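Local coordinates for aminopeptidase YwaD (PDB 6HC6), which catalyses the release of N-terminal amino acids such as arginine, lysine and leucine from peptides, using two zinc ions per subunit, at residues H241-H250 / E312-D323; M273-K284 / V422-K432. All coordinates share one frame; numbering follows the deposited sequence.

Contact 1 of 2, residues H241-H250 / E312-D323; sequences HPDIVYVTAH and ELKRSEVNFNLD. With ZN (zinc ion), chain D.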
loop_
_atom_site.group_PDB
_atom_site.type_symbol
_atom_site.label_atom_id
_atom_site.label_comp_id
_atom_site.label_asym_id
_atom_site.label_seq_id
_atom_site.Cartn_x
_atom_site.Cartn_y
_atom_site.Cartn_z
ATOM N N HIS A 241 -10.638 -18.645 24.431
ATOM C CA HIS A 241 -9.340 -18.380 23.824
ATOM C C HIS A 241 -9.156 -19.058 22.458
ATOM O O HIS A 241 -8.207 -19.809 22.255
ATOM C CB HIS A 241 -8.220 -18.796 24.771
ATOM C CG HIS A 241 -8.205 -18.036 26.060
ATOM N ND1 HIS A 241 -8.636 -18.584 27.250
ATOM C CD2 HIS A 241 -7.803 -16.776 26.349
ATOM C CE1 HIS A 241 -8.505 -17.691 28.215
ATOM N NE2 HIS A 241 -8.001 -16.585 27.696
ATOM N N PRO A 242 -10.042 -18.787 21.497
ATOM C CA PRO A 242 -9.928 -19.448 20.189
ATOM C C PRO A 242 -8.698 -19.000 19.409
ATOM O O PRO A 242 -8.158 -17.910 19.606
ATOM C CB PRO A 242 -11.212 -19.021 19.468
ATOM C CG PRO A 242 -11.575 -17.706 20.100
ATOM C CD PRO A 242 -11.173 -17.842 21.546
ATOM N N ASP A 243 -8.264 -19.869 18.493
ATOM C CA ASP A 243 -7.244 -19.485 17.522
ATOM C C ASP A 243 -7.782 -18.363 16.638
ATOM O O ASP A 243 -8.960 -18.356 16.274
ATOM C CB ASP A 243 -6.848 -20.687 16.662
ATOM C CG ASP A 243 -6.135 -21.775 17.453
ATOM O OD1 ASP A 243 -5.541 -21.467 18.509
ATOM O OD2 ASP A 243 -6.185 -22.949 17.020
ATOM N N ILE A 244 -6.922 -17.408 16.295
ATOM C CA ILE A 244 -7.324 -16.239 15.518
ATOM C C ILE A 244 -6.829 -16.371 14.087
ATOM O O ILE A 244 -5.644 -16.653 13.852
ATOM C CB ILE A 244 -6.797 -14.934 16.136
ATOM C CG1 ILE A 244 -7.312 -14.763 17.553
ATOM C CG2 ILE A 244 -7.272 -13.747 15.321
ATOM C CD1 ILE A 244 -6.437 -13.849 18.368
ATOM N N VAL A 245 -7.726 -16.119 13.132
ATOM C CA VAL A 245 -7.414 -16.074 11.705
ATOM C C VAL A 245 -7.707 -14.660 11.223
ATOM O O VAL A 245 -8.773 -14.110 11.531
ATOM C CB VAL A 245 -8.247 -17.115 10.931
ATOM C CG1 VAL A 245 -8.132 -16.929 9.405
ATOM C CG2 VAL A 245 -7.865 -18.530 11.362
ATOM N N TYR A 246 -6.751 -14.046 10.529
ATOM C CA TYR A 246 -6.887 -12.680 10.052
ATOM C C TYR A 246 -7.054 -12.673 8.535
ATOM O O TYR A 246 -6.248 -13.276 7.824
ATOM C CB TYR A 246 -5.658 -11.843 10.434
ATOM C CG TYR A 246 -5.311 -11.843 11.916
ATOM C CD1 TYR A 246 -5.756 -10.825 12.755
ATOM C CD2 TYR A 246 -4.496 -12.829 12.456
ATOM C CE1 TYR A 246 -5.424 -10.800 14.078
ATOM C CE2 TYR A 246 -4.150 -12.806 13.788
ATOM C CZ TYR A 246 -4.624 -11.790 14.596
ATOM O OH TYR A 246 -4.306 -11.753 15.927
ATOM N N VAL A 247 -8.088 -11.995 8.043
ATOM C CA VAL A 247 -8.290 -11.785 6.609
ATOM C C VAL A 247 -8.263 -10.281 6.389
ATOM O O VAL A 247 -9.089 -9.558 6.968
ATOM C CB VAL A 247 -9.612 -12.391 6.107
ATOM C CG1 VAL A 247 -9.707 -12.238 4.579
ATOM C CG2 VAL A 247 -9.711 -13.849 6.506
ATOM N N THR A 248 -7.284 -9.800 5.614
ATOM C CA THR A 248 -6.940 -8.387 5.680
ATOM C C THR A 248 -6.671 -7.808 4.296
ATOM O O THR A 248 -6.302 -8.511 3.347
ATOM C CB THR A 248 -5.730 -8.127 6.592
ATOM O OG1 THR A 248 -4.544 -8.685 6.013
ATOM C CG2 THR A 248 -5.939 -8.730 7.998
ATOM N N ALA A 249 -6.849 -6.494 4.207
ATOM C CA ALA A 249 -6.637 -5.760 2.962
ATOM C C ALA A 249 -6.554 -4.278 3.296
ATOM O O ALA A 249 -7.301 -3.810 4.147
ATOM C CB ALA A 249 -7.797 -6.011 1.993
ATOM N N HIS A 250 -5.664 -3.546 2.634
ATOM C CA HIS A 250 -5.592 -2.108 2.878
ATOM C C HIS A 250 -6.553 -1.365 1.962
ATOM O O HIS A 250 -6.745 -1.739 0.805
ATOM C CB HIS A 250 -4.157 -1.585 2.736
ATOM C CG HIS A 250 -3.640 -1.472 1.326
ATOM N ND1 HIS A 250 -3.752 -0.315 0.582
ATOM C CD2 HIS A 250 -2.896 -2.322 0.577
ATOM C CE1 HIS A 250 -3.171 -0.479 -0.594
ATOM N NE2 HIS A 250 -2.609 -1.679 -0.613
ATOM N N GLU A 312 -3.178 -12.604 22.661
ATOM C CA GLU A 312 -3.664 -12.679 21.285
ATOM C C GLU A 312 -2.581 -13.168 20.331
ATOM O O GLU A 312 -2.870 -13.895 19.370
ATOM C CB GLU A 312 -4.170 -11.313 20.830
ATOM C CG GLU A 312 -5.455 -10.842 21.480
ATOM C CD GLU A 312 -5.763 -9.406 21.111
ATOM O OE1 GLU A 312 -6.752 -9.172 20.385
ATOM O OE2 GLU A 312 -4.996 -8.512 21.540
ATOM N N LEU A 313 -1.335 -12.741 20.547
ATOM C CA LEU A 313 -0.248 -13.206 19.692
ATOM C C LEU A 313 -0.083 -14.715 19.793
ATOM O O LEU A 313 0.100 -15.395 18.778
ATOM C CB LEU A 313 1.060 -12.495 20.058
ATOM C CG LEU A 313 1.113 -11.001 19.732
ATOM C CD1 LEU A 313 2.406 -10.387 20.250
ATOM C CD2 LEU A 313 0.977 -10.786 18.226
ATOM N N LYS A 314 -0.136 -15.258 21.012
ATOM C CA LYS A 314 -0.032 -16.706 21.166
ATOM C C LYS A 314 -1.175 -17.426 20.460
ATOM O O LYS A 314 -0.980 -18.515 19.911
ATOM C CB LYS A 314 0.007 -17.081 22.644
ATOM C CG LYS A 314 1.186 -16.484 23.387
ATOM C CD LYS A 314 2.475 -16.628 22.588
ATOM C CE LYS A 314 3.542 -15.661 23.081
ATOM N NZ LYS A 314 3.223 -14.246 22.736
ATOM N N ARG A 315 -2.377 -16.832 20.458
ATOM C CA ARG A 315 -3.520 -17.445 19.788
ATOM C C ARG A 315 -3.520 -17.212 18.284
ATOM O O ARG A 315 -4.334 -17.824 17.587
ATOM C CB ARG A 315 -4.859 -16.911 20.331
ATOM C CG ARG A 315 -5.074 -16.956 21.809
ATOM C CD ARG A 315 -6.563 -16.764 22.106
ATOM N NE ARG A 315 -7.009 -15.369 22.185
ATOM C CZ ARG A 315 -8.037 -14.860 21.504
ATOM N NH1 ARG A 315 -8.721 -15.609 20.657
ATOM N NH2 ARG A 315 -8.379 -13.586 21.661
ATOM N N SER A 316 -2.656 -16.335 17.772
ATOM C CA SER A 316 -2.736 -15.929 16.375
ATOM C C SER A 316 -2.204 -17.028 15.471
ATOM O O SER A 316 -1.065 -17.477 15.631
ATOM C CB SER A 316 -1.945 -14.648 16.152
ATOM O OG SER A 316 -2.552 -13.555 16.815
ATOM N N GLU A 317 -3.019 -17.447 14.504
ATOM C CA GLU A 317 -2.691 -18.609 13.692
ATOM C C GLU A 317 -2.204 -18.243 12.301
ATOM O O GLU A 317 -1.133 -18.696 11.882
ATOM C CB GLU A 317 -3.907 -19.535 13.581
ATOM C CG GLU A 317 -3.650 -20.791 12.772
ATOM C CD GLU A 317 -4.862 -21.693 12.735
ATOM O OE1 GLU A 317 -5.386 -22.008 13.816
ATOM O OE2 GLU A 317 -5.306 -22.058 11.627
ATOM N N VAL A 318 -2.963 -17.436 11.569
ATOM C CA VAL A 318 -2.676 -17.235 10.157
ATOM C C VAL A 318 -3.290 -15.906 9.729
ATOM O O VAL A 318 -4.337 -15.499 10.243
ATOM C CB VAL A 318 -3.208 -18.441 9.339
ATOM C CG1 VAL A 318 -4.695 -18.653 9.583
ATOM C CG2 VAL A 318 -2.989 -18.248 7.914
ATOM N N ASN A 319 -2.602 -15.213 8.812
ATOM C CA ASN A 319 -3.070 -13.980 8.183
ATOM C C ASN A 319 -3.099 -14.187 6.673
ATOM O O ASN A 319 -2.060 -14.462 6.066
ATOM C CB ASN A 319 -2.154 -12.794 8.535
ATOM C CG ASN A 319 -2.336 -11.615 7.594
ATOM O OD1 ASN A 319 -1.372 -11.108 7.020
ATOM N ND2 ASN A 319 -3.581 -11.182 7.424
ATOM N N PHE A 320 -4.283 -14.065 6.071
ATOM C CA PHE A 320 -4.439 -14.030 4.615
ATOM C C PHE A 320 -4.609 -12.572 4.211
ATOM O O PHE A 320 -5.655 -11.975 4.489
ATOM C CB PHE A 320 -5.675 -14.814 4.165
ATOM C CG PHE A 320 -5.638 -16.267 4.474
ATOM C CD1 PHE A 320 -5.926 -16.723 5.750
ATOM C CD2 PHE A 320 -5.346 -17.192 3.470
ATOM C CE1 PHE A 320 -5.911 -18.084 6.041
ATOM C CE2 PHE A 320 -5.336 -18.553 3.756
ATOM C CZ PHE A 320 -5.608 -18.993 5.034
ATOM N N ASN A 321 -3.599 -11.993 3.564
ATOM C CA ASN A 321 -3.666 -10.597 3.151
ATOM C C ASN A 321 -3.934 -10.531 1.651
ATOM O O ASN A 321 -3.287 -11.235 0.872
ATOM C CB ASN A 321 -2.373 -9.850 3.500
ATOM C CG ASN A 321 -2.466 -8.356 3.194
ATOM O OD1 ASN A 321 -3.178 -7.616 3.871
ATOM N ND2 ASN A 321 -1.755 -7.915 2.176
ATOM N N LEU A 322 -4.897 -9.694 1.254
ATOM C CA LEU A 322 -5.311 -9.542 -0.140
ATOM C C LEU A 322 -4.912 -8.159 -0.638
ATOM O O LEU A 322 -5.414 -7.155 -0.132
ATOM C CB LEU A 322 -6.823 -9.724 -0.259
ATOM C CG LEU A 322 -7.311 -10.971 0.486
ATOM C CD1 LEU A 322 -8.822 -11.021 0.558
ATOM C CD2 LEU A 322 -6.772 -12.185 -0.223
ATOM N N ASP A 323 -4.031 -8.096 -1.636
ATOM C CA ASP A 323 -3.565 -6.796 -2.129
ATOM C C ASP A 323 -3.270 -6.942 -3.615
ATOM O O ASP A 323 -2.254 -7.535 -3.982
ATOM C CB ASP A 323 -2.328 -6.325 -1.346
ATOM C CG ASP A 323 -1.930 -4.875 -1.636
ATOM O OD1 ASP A 323 -2.484 -4.250 -2.542
ATOM O OD2 ASP A 323 -1.036 -4.335 -0.935
HETATM ZN ZN ZN D . -1.350 -2.519 -2.157
HETATM O O HOH W 1 -2.704 -20.307 17.350
HETATM O O HOH W 2 -3.211 -5.148 2.475
HETATM O O HOH W 3 0.267 -3.135 -3.157
HETATM O O HOH W 4 0.008 -1.011 -1.766
#

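Contact 2 of 2, residues M273-K284 / V422-K432; sequences MARVLKSVPSDK and VTAAVYEAVKK. With ACT (acetate ion), chain G.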
loop_
_atom_site.group_PDB
_atom_site.type_symbol
_atom_site.label_atom_id
_atom_site.label_comp_id
_atom_site.label_asym_id
_atom_site.label_seq_id
_atom_site.Cartn_x
_atom_site.Cartn_y
_atom_site.Cartn_z
ATOM N N MET A 273 -15.706 -12.146 0.999
ATOM C CA MET A 273 -15.414 -13.378 1.723
ATOM C C MET A 273 -16.086 -13.369 3.089
ATOM O O MET A 273 -16.619 -14.394 3.534
ATOM C CB MET A 273 -13.907 -13.580 1.872
ATOM C CG MET A 273 -13.554 -14.941 2.473
ATOM S SD MET A 273 -11.850 -14.983 3.065
ATOM C CE MET A 273 -11.014 -14.127 1.689
ATOM N N ALA A 274 -16.080 -12.216 3.764
ATOM C CA ALA A 274 -16.784 -12.111 5.041
ATOM C C ALA A 274 -18.272 -12.404 4.879
ATOM O O ALA A 274 -18.885 -13.044 5.742
ATOM C CB ALA A 274 -16.571 -10.723 5.635
ATOM N N ARG A 275 -18.874 -11.937 3.783
ATOM C CA ARG A 275 -20.271 -12.272 3.524
ATOM C C ARG A 275 -20.454 -13.771 3.345
ATOM O O ARG A 275 -21.409 -14.357 3.875
ATOM C CB ARG A 275 -20.789 -11.529 2.289
ATOM C CG ARG A 275 -22.302 -11.705 2.108
ATOM C CD ARG A 275 -22.791 -11.284 0.732
ATOM N NE ARG A 275 -22.279 -12.147 -0.337
ATOM C CZ ARG A 275 -22.821 -13.305 -0.705
ATOM N NH1 ARG A 275 -23.910 -13.772 -0.091
ATOM N NH2 ARG A 275 -22.268 -14.004 -1.691
ATOM N N VAL A 276 -19.555 -14.413 2.597
ATOM C CA VAL A 276 -19.681 -15.851 2.377
ATOM C C VAL A 276 -19.498 -16.617 3.682
ATOM O O VAL A 276 -20.239 -17.561 3.974
ATOM C CB VAL A 276 -18.673 -16.327 1.316
ATOM C CG1 VAL A 276 -18.727 -17.856 1.220
ATOM C CG2 VAL A 276 -19.008 -15.706 -0.020
ATOM N N LEU A 277 -18.479 -16.250 4.459
ATOM C CA LEU A 277 -18.130 -16.981 5.670
ATOM C C LEU A 277 -19.053 -16.667 6.837
ATOM O O LEU A 277 -18.986 -17.362 7.859
ATOM C CB LEU A 277 -16.685 -16.671 6.054
ATOM C CG LEU A 277 -15.692 -17.118 4.986
ATOM C CD1 LEU A 277 -14.291 -16.738 5.390
ATOM C CD2 LEU A 277 -15.818 -18.617 4.807
ATOM N N LYS A 278 -19.907 -15.652 6.700
ATOM C CA LYS A 278 -20.840 -15.289 7.759
ATOM C C LYS A 278 -21.630 -16.500 8.242
ATOM O O LYS A 278 -21.779 -16.714 9.450
ATOM C CB LYS A 278 -21.778 -14.194 7.250
ATOM C CG LYS A 278 -22.933 -13.845 8.158
ATOM C CD LYS A 278 -23.965 -12.992 7.415
ATOM C CE LYS A 278 -24.397 -13.641 6.104
ATOM N NZ LYS A 278 -25.721 -13.143 5.628
ATOM N N SER A 279 -22.111 -17.326 7.312
ATOM C CA SER A 279 -22.952 -18.472 7.630
ATOM C C SER A 279 -22.171 -19.784 7.672
ATOM O O SER A 279 -22.736 -20.850 7.392
ATOM C CB SER A 279 -24.097 -18.571 6.622
ATOM O OG SER A 279 -23.602 -18.826 5.319
ATOM N N VAL A 280 -20.892 -19.733 8.025
ATOM C CA VAL A 280 -20.034 -20.913 8.104
ATOM C C VAL A 280 -19.653 -21.131 9.564
ATOM O O VAL A 280 -18.973 -20.283 10.153
ATOM C CB VAL A 280 -18.774 -20.769 7.237
ATOM C CG1 VAL A 280 -17.839 -21.947 7.488
ATOM C CG2 VAL A 280 -19.137 -20.680 5.771
ATOM N N PRO A 281 -20.038 -22.246 10.178
ATOM C CA PRO A 281 -19.631 -22.499 11.568
ATOM C C PRO A 281 -18.125 -22.705 11.684
ATOM O O PRO A 281 -17.497 -23.344 10.835
ATOM C CB PRO A 281 -20.402 -23.773 11.939
ATOM C CG PRO A 281 -21.524 -23.854 10.932
ATOM C CD PRO A 281 -20.950 -23.278 9.667
ATOM N N SER A 282 -17.547 -22.152 12.748
ATOM C CA SER A 282 -16.112 -22.272 12.962
ATOM C C SER A 282 -15.792 -22.066 14.435
ATOM O O SER A 282 -16.451 -21.281 15.122
ATOM C CB SER A 282 -15.334 -21.262 12.122
ATOM O OG SER A 282 -13.962 -21.252 12.486
ATOM N N ASP A 283 -14.758 -22.770 14.899
ATOM C CA ASP A 283 -14.212 -22.583 16.236
ATOM C C ASP A 283 -13.070 -21.577 16.262
ATOM O O ASP A 283 -12.544 -21.277 17.343
ATOM C CB ASP A 283 -13.738 -23.919 16.813
ATOM C CG ASP A 283 -14.895 -24.878 17.096
ATOM O OD1 ASP A 283 -16.021 -24.408 17.373
ATOM O OD2 ASP A 283 -14.671 -26.103 17.055
ATOM N N LYS A 284 -12.669 -21.062 15.107
ATOM C CA LYS A 284 -11.699 -19.982 15.051
ATOM C C LYS A 284 -12.383 -18.636 15.246
ATOM O O LYS A 284 -13.557 -18.452 14.909
ATOM C CB LYS A 284 -10.957 -19.973 13.714
ATOM C CG LYS A 284 -10.524 -21.335 13.235
ATOM C CD LYS A 284 -9.314 -21.837 14.008
ATOM C CE LYS A 284 -8.775 -23.123 13.393
ATOM N NZ LYS A 284 -7.643 -23.684 14.169
ATOM N N VAL A 422 -8.971 -17.811 -2.445
ATOM C CA VAL A 422 -8.674 -17.434 -1.066
ATOM C C VAL A 422 -9.838 -17.787 -0.146
ATOM O O VAL A 422 -9.632 -18.117 1.034
ATOM C CB VAL A 422 -8.312 -15.939 -0.977
ATOM C CG1 VAL A 422 -7.831 -15.600 0.423
ATOM C CG2 VAL A 422 -7.243 -15.576 -2.017
ATOM N N THR A 423 -11.075 -17.745 -0.657
ATOM C CA THR A 423 -12.200 -18.173 0.180
ATOM C C THR A 423 -12.081 -19.650 0.532
ATOM O O THR A 423 -12.323 -20.049 1.678
ATOM C CB THR A 423 -13.534 -17.890 -0.517
ATOM O OG1 THR A 423 -13.712 -16.474 -0.638
ATOM C CG2 THR A 423 -14.695 -18.455 0.293
ATOM N N ALA A 424 -11.693 -20.476 -0.440
ATOM C CA ALA A 424 -11.514 -21.892 -0.160
ATOM C C ALA A 424 -10.329 -22.122 0.764
ATOM O O ALA A 424 -10.349 -23.050 1.579
ATOM C CB ALA A 424 -11.338 -22.676 -1.460
ATOM N N ALA A 425 -9.278 -21.316 0.622
ATOM C CA ALA A 425 -8.108 -21.451 1.485
ATOM C C ALA A 425 -8.450 -21.097 2.928
ATOM O O ALA A 425 -8.071 -21.809 3.861
ATOM C CB ALA A 425 -6.972 -20.560 0.977
ATOM N N VAL A 426 -9.149 -19.980 3.126
ATOM C CA VAL A 426 -9.571 -19.612 4.472
ATOM C C VAL A 426 -10.539 -20.652 5.018
ATOM O O VAL A 426 -10.459 -21.039 6.192
ATOM C CB VAL A 426 -10.177 -18.197 4.469
ATOM C CG1 VAL A 426 -10.773 -17.858 5.848
ATOM C CG2 VAL A 426 -9.116 -17.181 4.089
ATOM N N TYR A 427 -11.455 -21.143 4.174
ATOM C CA TYR A 427 -12.367 -22.190 4.620
ATOM C C TYR A 427 -11.595 -23.401 5.113
ATOM O O TYR A 427 -11.927 -23.968 6.161
ATOM C CB TYR A 427 -13.329 -22.586 3.497
ATOM C CG TYR A 427 -14.306 -23.679 3.889
ATOM C CD1 TYR A 427 -15.365 -23.413 4.749
ATOM C CD2 TYR A 427 -14.183 -24.965 3.385
ATOM C CE1 TYR A 427 -16.270 -24.403 5.106
ATOM C CE2 TYR A 427 -15.087 -25.969 3.741
ATOM C CZ TYR A 427 -16.128 -25.677 4.600
ATOM O OH TYR A 427 -17.032 -26.657 4.956
ATOM N N GLU A 428 -10.541 -23.796 4.392
ATOM C CA GLU A 428 -9.722 -24.911 4.865
ATOM C C GLU A 428 -9.180 -24.630 6.257
ATOM O O GLU A 428 -9.127 -25.529 7.107
ATOM C CB GLU A 428 -8.575 -25.183 3.893
ATOM C CG GLU A 428 -8.991 -25.937 2.651
ATOM C CD GLU A 428 -9.674 -27.258 2.971
ATOM O OE1 GLU A 428 -9.173 -27.992 3.850
ATOM O OE2 GLU A 428 -10.714 -27.562 2.345
ATOM N N ALA A 429 -8.800 -23.381 6.515
ATOM C CA ALA A 429 -8.215 -23.027 7.797
ATOM C C ALA A 429 -9.258 -22.959 8.907
ATOM O O ALA A 429 -8.943 -23.287 10.053
ATOM C CB ALA A 429 -7.478 -21.694 7.682
ATOM N N VAL A 430 -10.494 -22.555 8.604
ATOM C CA VAL A 430 -11.471 -22.251 9.654
ATOM C C VAL A 430 -12.570 -23.293 9.802
ATOM O O VAL A 430 -13.282 -23.269 10.822
ATOM C CB VAL A 430 -12.097 -20.851 9.460
ATOM C CG1 VAL A 430 -11.014 -19.803 9.292
ATOM C CG2 VAL A 430 -13.034 -20.834 8.260
ATOM N N LYS A 431 -12.721 -24.220 8.859
ATOM C CA LYS A 431 -13.820 -25.175 8.949
ATOM C C LYS A 431 -13.692 -26.040 10.198
ATOM O O LYS A 431 -12.598 -26.275 10.719
ATOM C CB LYS A 431 -13.863 -26.074 7.714
ATOM C CG LYS A 431 -12.663 -27.009 7.599
ATOM C CD LYS A 431 -12.605 -27.678 6.240
ATOM C CE LYS A 431 -11.384 -28.580 6.125
ATOM N NZ LYS A 431 -11.598 -29.691 5.155
ATOM N N LYS A 432 -14.830 -26.516 10.677
ATOM C CA LYS A 432 -14.822 -27.461 11.775
ATOM C C LYS A 432 -14.577 -28.871 11.252
ATOM O O LYS A 432 -14.713 -29.154 10.058
ATOM C CB LYS A 432 -16.151 -27.416 12.524
ATOM C CG LYS A 432 -16.529 -26.048 13.043
ATOM C CD LYS A 432 -16.850 -26.140 14.518
ATOM C CE LYS A 432 -18.279 -25.749 14.813
ATOM N NZ LYS A 432 -18.617 -26.012 16.245
HETATM C C ACT G . -26.731 -12.655 1.443
HETATM O O ACT G . -25.742 -13.372 1.745
HETATM O OXT ACT G . -27.697 -12.925 0.671
HETATM C CH3 ACT G . -26.780 -11.248 2.104
HETATM O O HOH W 5 -17.454 -25.720 9.489
HETATM O O HOH W 6 -13.244 -24.393 13.316
HETATM O O HOH W 7 -6.429 -24.269 11.199
#

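Contact 1 of 2, residues H241-H250 / E312-D323
Ile244 to Thr248 pair in parallel with Ser316 to Asn321, and a beta bulge shifts the register by one residue between Ile244 and Val245. Backbone bonds run the length of the pair; Tyr246 N meets Val318 O at 2.8 Å.

Polar side chains extend this pairing. Thr248 OG1 takes an N-H from Asn319 ND2 at 3.0 Å, nearly in the amide plane, and donates to a lone pair of Asn321 OD1 at 2.8 Å. Its chi1 of 68° sets the hydroxyl between the backbone N and the carbonyl carbon, where both amides reach it. Tyr246 OH donates to Ser316 OG at 2.7 Å, and Ser316 OG in turn donates to Glu312 O.

At the start of the pair, Arg315 NH1 binds a lone pair of Pro242 O at 2.6 Å, while Ile244 CD1 lies over the centre of the guanidinium face. NH1 also salt-bridges Glu285. With alanine at Arg315, Pro242 O and Glu285 would probably lose this shared partner, and Ile244 CD1 its flat support.

On the sheet face opposite Tyr246 and Thr248, Val245 CG2 packs on Val318 CG1 at 3.6 Å.

At the C-terminal ends, His250 NE2 and both carboxylate oxygens of Asp323 bind one zinc ion, completed by Asp262 and two waters. Asp252 holds His250 ND1; Ser371 holds Asp323 OD2.

The pair lies between strands 285-291 and 382-389, with helix 260-277 against Val247 and Leu322.

Contact 2 of 2, residues M273-K284 / V422-K432
Met273 and Leu277 of helix 260-277 meet Val422, Thr423 and Val426 of helix 412-430, two helices packed on the same face of the central sheet of the M28 peptidase fold. The short helical segments cross at -46°, with axes 10.6 Å apart. Met273 SD rests against Val426 CG2 at 3.7 Å. The bend at chi3 (-43°) turns its methyl CE to Val422 CG1, while CG runs past Thr423 OG1. Leu277 CD1 touches Val426 CG1. Farther along, Val280 CG1 sits at the edge of the Tyr427 ring, in its plane, 3.8 Å from CE1.

Beyond the helix ends the contact turns polar. Ser282 joins the segments directly: OG donates to Val430 O at 2.7 Å; it also accepts from Lys284 N at 2.9 Å, and this second bond makes an ST turn. Lys432 NZ forms a salt bridge with Asp283 OD1, its hydrogen bond weak. Water links Pro281 O to Lys432 N, and another joins Asp283 N to Val430 O. The aliphatic part of Lys284 lies along the end of helix 412-430, with CE 3.3 Å from Ala429 O.

Further out, Leu322 and Phe320 of strand 316-322 lie beneath Met273 and Val426, and Gly419 O accepts a hydrogen bond from Thr423 OG1.

How the contacts relate
The centres of the two contacts are 12 Å apart, and both belong to the M28 peptidase domain. Contact 1 joins two neighbouring parallel strands of the mixed eight-stranded sheet; contact 2 joins two helices that cover it. Along the chain their segments alternate: 241-250, 273-284, 312-323, 422-432. Strand 244-250 is followed, after a loop, by helix 260-277 and parallel strand 285-291, a beta-alpha-beta crossover that carries one segment of each contact. They touch where Phe320 CG packs on Val426 CG2 at 3.6 Å, and where Lys284 NZ meets Glu317 OE1 at 2.8 Å. That lysine lies beside two nearby carboxylates, Asp243 and Glu317. The zinc site lies at the far end of the strands from these charges.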